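Local coordinates for protein tubulin binding cofactor C (PDB 5AJ8) that probably acts as a tubulin-folding chaperone of the TBCC family, represented here by its C-terminal domain, at residues F30-A35 / F49-T54; R66-T71 / I85-A90. The protein carries 1 engineered substitution. All coordinates share one frame; numbering follows the deposited sequence. Where two conformers were deposited one is given.

Contact 1: F30-A35 / F49-T54; sequences FINGCA and FLSNCT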
loop_
_atom_site.group_PDB
_atom_site.type_symbol
_atom_site.label_atom_id
_atom_site.label_comp_id
_atom_site.label_asym_id
_atom_site.label_seq_id
_atom_site.Cartn_x
_atom_site.Cartn_y
_atom_site.Cartn_z
ATOM N N PHE A 30 -7.591 6.751 4.397
ATOM C CA PHE A 30 -7.355 7.878 3.513
ATOM C C PHE A 30 -6.042 8.484 3.952
ATOM O O PHE A 30 -5.906 8.857 5.108
ATOM C CB PHE A 30 -8.424 8.967 3.712
ATOM C CG PHE A 30 -9.799 8.555 3.295
ATOM C CD1 PHE A 30 -10.647 7.945 4.211
ATOM C CD2 PHE A 30 -10.251 8.767 1.988
ATOM C CE1 PHE A 30 -11.925 7.559 3.841
ATOM C CE2 PHE A 30 -11.529 8.379 1.613
ATOM C CZ PHE A 30 -12.364 7.776 2.539
ATOM N N ILE A 31 -5.099 8.610 3.026
ATOM C CA ILE A 31 -3.796 9.184 3.315
ATOM C C ILE A 31 -3.590 10.377 2.373
ATOM O O ILE A 31 -3.602 10.223 1.139
ATOM C CB ILE A 31 -2.668 8.177 3.104
ATOM C CG1 ILE A 31 -2.854 6.972 4.018
ATOM C CG2 ILE A 31 -1.320 8.822 3.404
ATOM C CD1 ILE A 31 -2.056 5.769 3.605
ATOM N N ASN A 32 -3.445 11.555 2.961
ATOM C CA ASN A 32 -3.398 12.799 2.218
ATOM C C ASN A 32 -2.127 13.570 2.529
ATOM O O ASN A 32 -1.801 13.796 3.687
ATOM C CB ASN A 32 -4.612 13.644 2.584
ATOM C CG ASN A 32 -4.692 14.934 1.799
ATOM O OD1 ASN A 32 -5.021 15.981 2.365
ATOM N ND2 ASN A 32 -4.376 14.887 0.502
ATOM N N GLY A 33 -1.422 13.959 1.478
ATOM C CA GLY A 33 -0.372 14.951 1.571
ATOM C C GLY A 33 0.867 14.511 2.318
ATOM O O GLY A 33 1.444 15.302 3.034
ATOM N N CYS A 34 1.284 13.259 2.139
ATOM C CA CYS A 34 2.520 12.775 2.760
ATOM C C CYS A 34 3.678 12.806 1.753
ATOM O O CYS A 34 3.480 12.581 0.551
ATOM C CB CYS A 34 2.321 11.366 3.304
ATOM S SG CYS A 34 1.079 11.290 4.572
ATOM N N ALA A 35 4.878 13.062 2.261
ATOM C CA ALA A 35 6.080 13.194 1.427
ATOM C C ALA A 35 7.331 12.685 2.121
ATOM O O ALA A 35 7.433 12.761 3.346
ATOM C CB ALA A 35 6.277 14.647 0.996
ATOM N N PHE A 49 -7.135 4.937 0.010
ATOM C CA PHE A 49 -7.087 6.054 -0.925
ATOM C C PHE A 49 -5.918 6.958 -0.551
ATOM O O PHE A 49 -5.859 7.443 0.569
ATOM C CB PHE A 49 -8.396 6.812 -0.877
ATOM C CG PHE A 49 -8.507 7.900 -1.905
ATOM C CD1 PHE A 49 -8.963 7.634 -3.181
ATOM C CD2 PHE A 49 -8.181 9.200 -1.582
ATOM C CE1 PHE A 49 -9.080 8.649 -4.122
ATOM C CE2 PHE A 49 -8.298 10.215 -2.512
ATOM C CZ PHE A 49 -8.738 9.941 -3.783
ATOM N N LEU A 50 -4.955 7.117 -1.461
ATOM C CA LEU A 50 -3.848 8.056 -1.274
ATOM C C LEU A 50 -4.019 9.249 -2.238
ATOM O O LEU A 50 -4.307 9.054 -3.419
ATOM C CB LEU A 50 -2.507 7.383 -1.519
ATOM C CG LEU A 50 -2.061 6.281 -0.542
ATOM C CD1 LEU A 50 -2.692 4.932 -0.868
ATOM C CD2 LEU A 50 -0.547 6.153 -0.560
ATOM N N SER A 51 -3.834 10.462 -1.722
ATOM C CA SER A 51 -3.884 11.644 -2.556
ATOM C C SER A 51 -2.764 12.633 -2.238
ATOM O O SER A 51 -2.379 12.822 -1.090
ATOM C CB SER A 51 -5.240 12.345 -2.413
ATOM O OG SER A 51 -5.479 12.617 -1.049
ATOM N N ASN A 52 -2.252 13.247 -3.274
ATOM C CA ASN A 52 -1.239 14.275 -3.131
ATOM C C ASN A 52 -0.022 13.824 -2.322
ATOM O O ASN A 52 0.489 14.560 -1.504
ATOM C CB ASN A 52 -1.869 15.522 -2.521
ATOM C CG ASN A 52 -3.071 16.008 -3.317
ATOM O OD1 ASN A 52 -4.146 16.248 -2.763
ATOM N ND2 ASN A 52 -2.899 16.143 -4.621
ATOM N N CYS A 53 0.414 12.592 -2.553
ATOM C CA CYS A 53 1.614 12.090 -1.925
ATOM C C CYS A 53 2.736 12.090 -2.941
ATOM O O CYS A 53 2.504 11.803 -4.114
ATOM C CB CYS A 53 1.398 10.671 -1.388
ATOM S SG CYS A 53 0.234 10.569 -0.022
ATOM N N THR A 54 3.944 12.400 -2.487
ATOM C CA THR A 54 5.124 12.401 -3.343
ATOM C C THR A 54 6.326 11.789 -2.629
ATOM O O THR A 54 6.533 12.000 -1.427
ATOM C CB THR A 54 5.552 13.820 -3.759
ATOM O OG1 THR A 54 5.685 14.648 -2.595
ATOM C CG2 THR A 54 4.535 14.431 -4.720
#

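Contact 2: R66-T71 / I85-A90; sequences RLKGCT and IEECDA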
loop_
_atom_site.group_PDB
_atom_site.type_symbol
_atom_site.label_atom_id
_atom_site.label_comp_id
_atom_site.label_asym_id
_atom_site.label_seq_id
_atom_site.Cartn_x
_atom_site.Cartn_y
_atom_site.Cartn_z
ATOM N N ARG A 66 -6.817 3.142 -4.463
ATOM C CA ARG A 66 -6.902 4.254 -5.406
ATOM C C ARG A 66 -5.913 5.363 -5.062
ATOM O O ARG A 66 -5.791 5.777 -3.915
ATOM C CB ARG A 66 -8.326 4.800 -5.485
ATOM C CG ARG A 66 -8.459 5.949 -6.483
ATOM C CD ARG A 66 -9.829 5.996 -7.137
ATOM N NE ARG A 66 -9.958 7.058 -8.148
ATOM C CZ ARG A 66 -10.978 7.150 -9.003
ATOM N NH1 ARG A 66 -11.954 6.236 -9.011
ATOM N NH2 ARG A 66 -11.046 8.158 -9.846
ATOM N N LEU A 67 -5.223 5.850 -6.072
ATOM C CA LEU A 67 -4.263 6.942 -5.896
ATOM C C LEU A 67 -4.589 8.119 -6.827
ATOM O O LEU A 67 -4.882 7.931 -8.005
ATOM C CB LEU A 67 -2.839 6.460 -6.131
ATOM C CG LEU A 67 -2.327 5.419 -5.129
ATOM C CD1 LEU A 67 -2.325 4.049 -5.766
ATOM C CD2 LEU A 67 -0.925 5.761 -4.679
ATOM N N LYS A 68 -4.524 9.329 -6.285
ATOM C CA LYS A 68 -4.833 10.529 -7.052
ATOM C C LYS A 68 -3.782 11.602 -6.780
ATOM O O LYS A 68 -3.485 11.901 -5.641
ATOM C CB LYS A 68 -6.214 11.077 -6.704
ATOM C CG LYS A 68 -6.550 12.350 -7.457
ATOM C CD LYS A 68 -8.006 12.748 -7.324
ATOM C CE LYS A 68 -8.299 13.954 -8.203
ATOM N NZ LYS A 68 -9.688 14.437 -7.980
ATOM N N GLY A 69 -3.247 12.185 -7.837
ATOM C CA GLY A 69 -2.322 13.307 -7.711
ATOM C C GLY A 69 -1.021 12.946 -7.029
ATOM O O GLY A 69 -0.442 13.790 -6.356
ATOM N N CYS A 70 -0.549 11.717 -7.222
ATOM C CA CYS A 70 0.696 11.247 -6.603
ATOM C C CYS A 70 1.863 11.150 -7.621
ATOM O O CYS A 70 1.649 10.838 -8.768
ATOM C CB CYS A 70 0.466 9.882 -5.948
ATOM S SG CYS A 70 -0.756 9.873 -4.591
ATOM N N THR A 71 3.082 11.406 -7.163
ATOM C CA THR A 71 4.267 11.337 -8.010
ATOM C C THR A 71 5.407 10.628 -7.273
ATOM O O THR A 71 5.592 10.843 -6.077
ATOM C CB THR A 71 4.658 12.749 -8.488
ATOM O OG1 THR A 71 5.964 12.740 -9.085
ATOM C CG2 THR A 71 4.636 13.715 -7.338
ATOM N N ILE A 85 -5.137 4.430 -10.692
ATOM C CA ILE A 85 -4.457 5.713 -10.532
ATOM C C ILE A 85 -5.097 6.793 -11.388
ATOM O O ILE A 85 -5.781 6.506 -12.373
ATOM C CB ILE A 85 -2.951 5.626 -10.826
ATOM C CG1 ILE A 85 -2.666 5.185 -12.261
ATOM C CG2 ILE A 85 -2.287 4.675 -9.854
ATOM C CD1 ILE A 85 -1.197 5.276 -12.636
ATOM N N GLU A 86 -4.880 8.034 -10.973
ATOM C CA GLU A 86 -5.461 9.200 -11.609
ATOM C C GLU A 86 -4.571 10.416 -11.366
ATOM O O GLU A 86 -4.299 10.759 -10.216
ATOM C CB GLU A 86 -6.846 9.483 -11.034
ATOM C CG GLU A 86 -7.561 10.623 -11.725
ATOM C CD GLU A 86 -8.880 11.014 -11.079
ATOM O OE1 GLU A 86 -9.276 10.408 -10.048
ATOM O OE2 GLU A 86 -9.531 11.940 -11.628
ATOM N N GLU A 87 -4.123 11.067 -12.440
ATOM C CA GLU A 87 -3.178 12.183 -12.320
ATOM C C GLU A 87 -1.940 11.780 -11.479
ATOM O O GLU A 87 -1.530 12.504 -10.572
ATOM C CB GLU A 87 -3.894 13.416 -11.749
ATOM C CG GLU A 87 -4.801 14.095 -12.782
ATOM C CD GLU A 87 -5.912 14.958 -12.185
ATOM O OE1 GLU A 87 -5.907 15.256 -10.971
ATOM O OE2 GLU A 87 -6.832 15.330 -12.943
ATOM N N CYS A 88 -1.388 10.596 -11.775
ATOM C CA CYS A 88 -0.191 10.086 -11.110
ATOM C C CYS A 88 0.911 9.906 -12.132
ATOM O O CYS A 88 0.652 9.757 -13.325
ATOM C CB CYS A 88 -0.464 8.765 -10.397
ATOM S SG CYS A 88 -1.611 8.863 -9.016
ATOM N N ASP A 89 2.150 9.907 -11.669
ATOM C CA ASP A 89 3.288 9.692 -12.573
ATOM C C ASP A 89 4.456 9.171 -11.773
ATOM O O ASP A 89 4.544 9.444 -10.595
ATOM C CB ASP A 89 3.682 10.998 -13.289
ATOM C CG ASP A 89 4.670 10.771 -14.466
ATOM O OD1 ASP A 89 4.463 9.895 -15.340
ATOM O OD2 ASP A 89 5.673 11.509 -14.522
ATOM N N ALA A 90 5.335 8.434 -12.442
ATOM C CA ALA A 90 6.533 7.845 -11.857
ATOM C C ALA A 90 6.117 6.925 -10.720
ATOM O O ALA A 90 6.692 6.957 -9.623
ATOM C CB ALA A 90 7.525 8.930 -11.403
#

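Contact 1: F30-A35 / F49-T54
I31 and L50 stack as successive rungs of a parallel beta-helix, the fold of the C-terminal domain of cofactor C, in which each coil repeats the shape of the one before. Strands 30-32 and 49-51 run parallel at 9°, their axes 4.7 Å apart, and the register holds through A35 and T54. On the buried face the two aliphatic chains lie side by side and point the same way: L50 CG settles against CB and CD1 of I31, 4.2 Å from CB, while I31 CG2 bears on the sulphur of C53. I23, on the other sheet, closes over I31. C34 and C53 form a second ladder at the turn, the CB of C34 resting on C53 SG, which also takes a weak hydrogen bond from C34 N. Beyond it, A35 CB fits against T54 O and, in the conformer described, T54 OG1. The outward face carries F30, N32, F49 and S51. F30 and F49 cross obliquely; in the F30 conformer described, CD2 of F30 lies 3.9 Å from CB of F49. F49 CG is anti to the backbone N (chi1 -174°), whereas F30 CG is anti to the carbonyl carbon. At the bend G33 has a positive phi of 69°, and G33 CA approaches N52 O to 3.2 Å. The carbonyl of S51 is gripped twice: G33 N comes in nearly straight at 3.0 Å, whereas the amide of N32 arrives from above the carbonyl plane, with ND2 3.3 Å from S51 O. N32 ND2 also makes a weak bond to S51 OG, 3.0 Å away.

Contact 2: R66-T71 / I85-A90
L67 and I85 meet at an angle on the buried face, with CD1 of L67 4.1 Å from CG2 of I85. C88 SG packs beside them: it touches L67 CB, lies 3.8 Å from C70 CB, and accepts a hydrogen bond from C70 N at 3.5 Å. M91, in the facing sheet, covers L67 and C70. G69 N reaches E86 O at 3.0 Å, D89 N bonds to C70 O, and the link from E86 N to L67 O is weak. On the outer face K68 and E86 lie side by side and point the same way, with K68 CD 3.8 Å from E86 OE1. E86 CG is anti to the backbone N (chi1 -176°) and, in the conformer described, the extended chain forms a salt bridge with R66, whose NH2 stands 2.9 Å from E86 OE1. The oxygen sits in the guanidinium plane, but the donor approaches from above the carboxylate, the two planes being 60° apart. K68 NZ, 4.4 Å from E86 OE2 and beyond a salt bridge, may still help to offset its charge. In-register parallel strands with aliphatic side chains stacked on the inner face are those of parallel beta-helix coils, here with a charged outer row.

How the contacts relate
Contacts 1 and 2 lie in series along one parallel sheet, their centres about 10 Å apart, and are joined where strands 47-51 and 64-68 neighbour each other: L50 N and R66 O, and L50 O and K68 N, are probable hydrogen bonds. Both have a buried aliphatic rung, a glycine at the bend and a cysteine pair, with four buried residues each. What differs is the outer face. Contact 1 carries two phenylalanines and side-chain hydrogen bonding from an asparagine amide to a serine there, whereas contact 2 has K68 and E86, with R66 bonded to E86, and E87 in the turn. F49 touches both R66 and K68, so the aromatic patch of contact 1 passes directly into the charged row of contact 2.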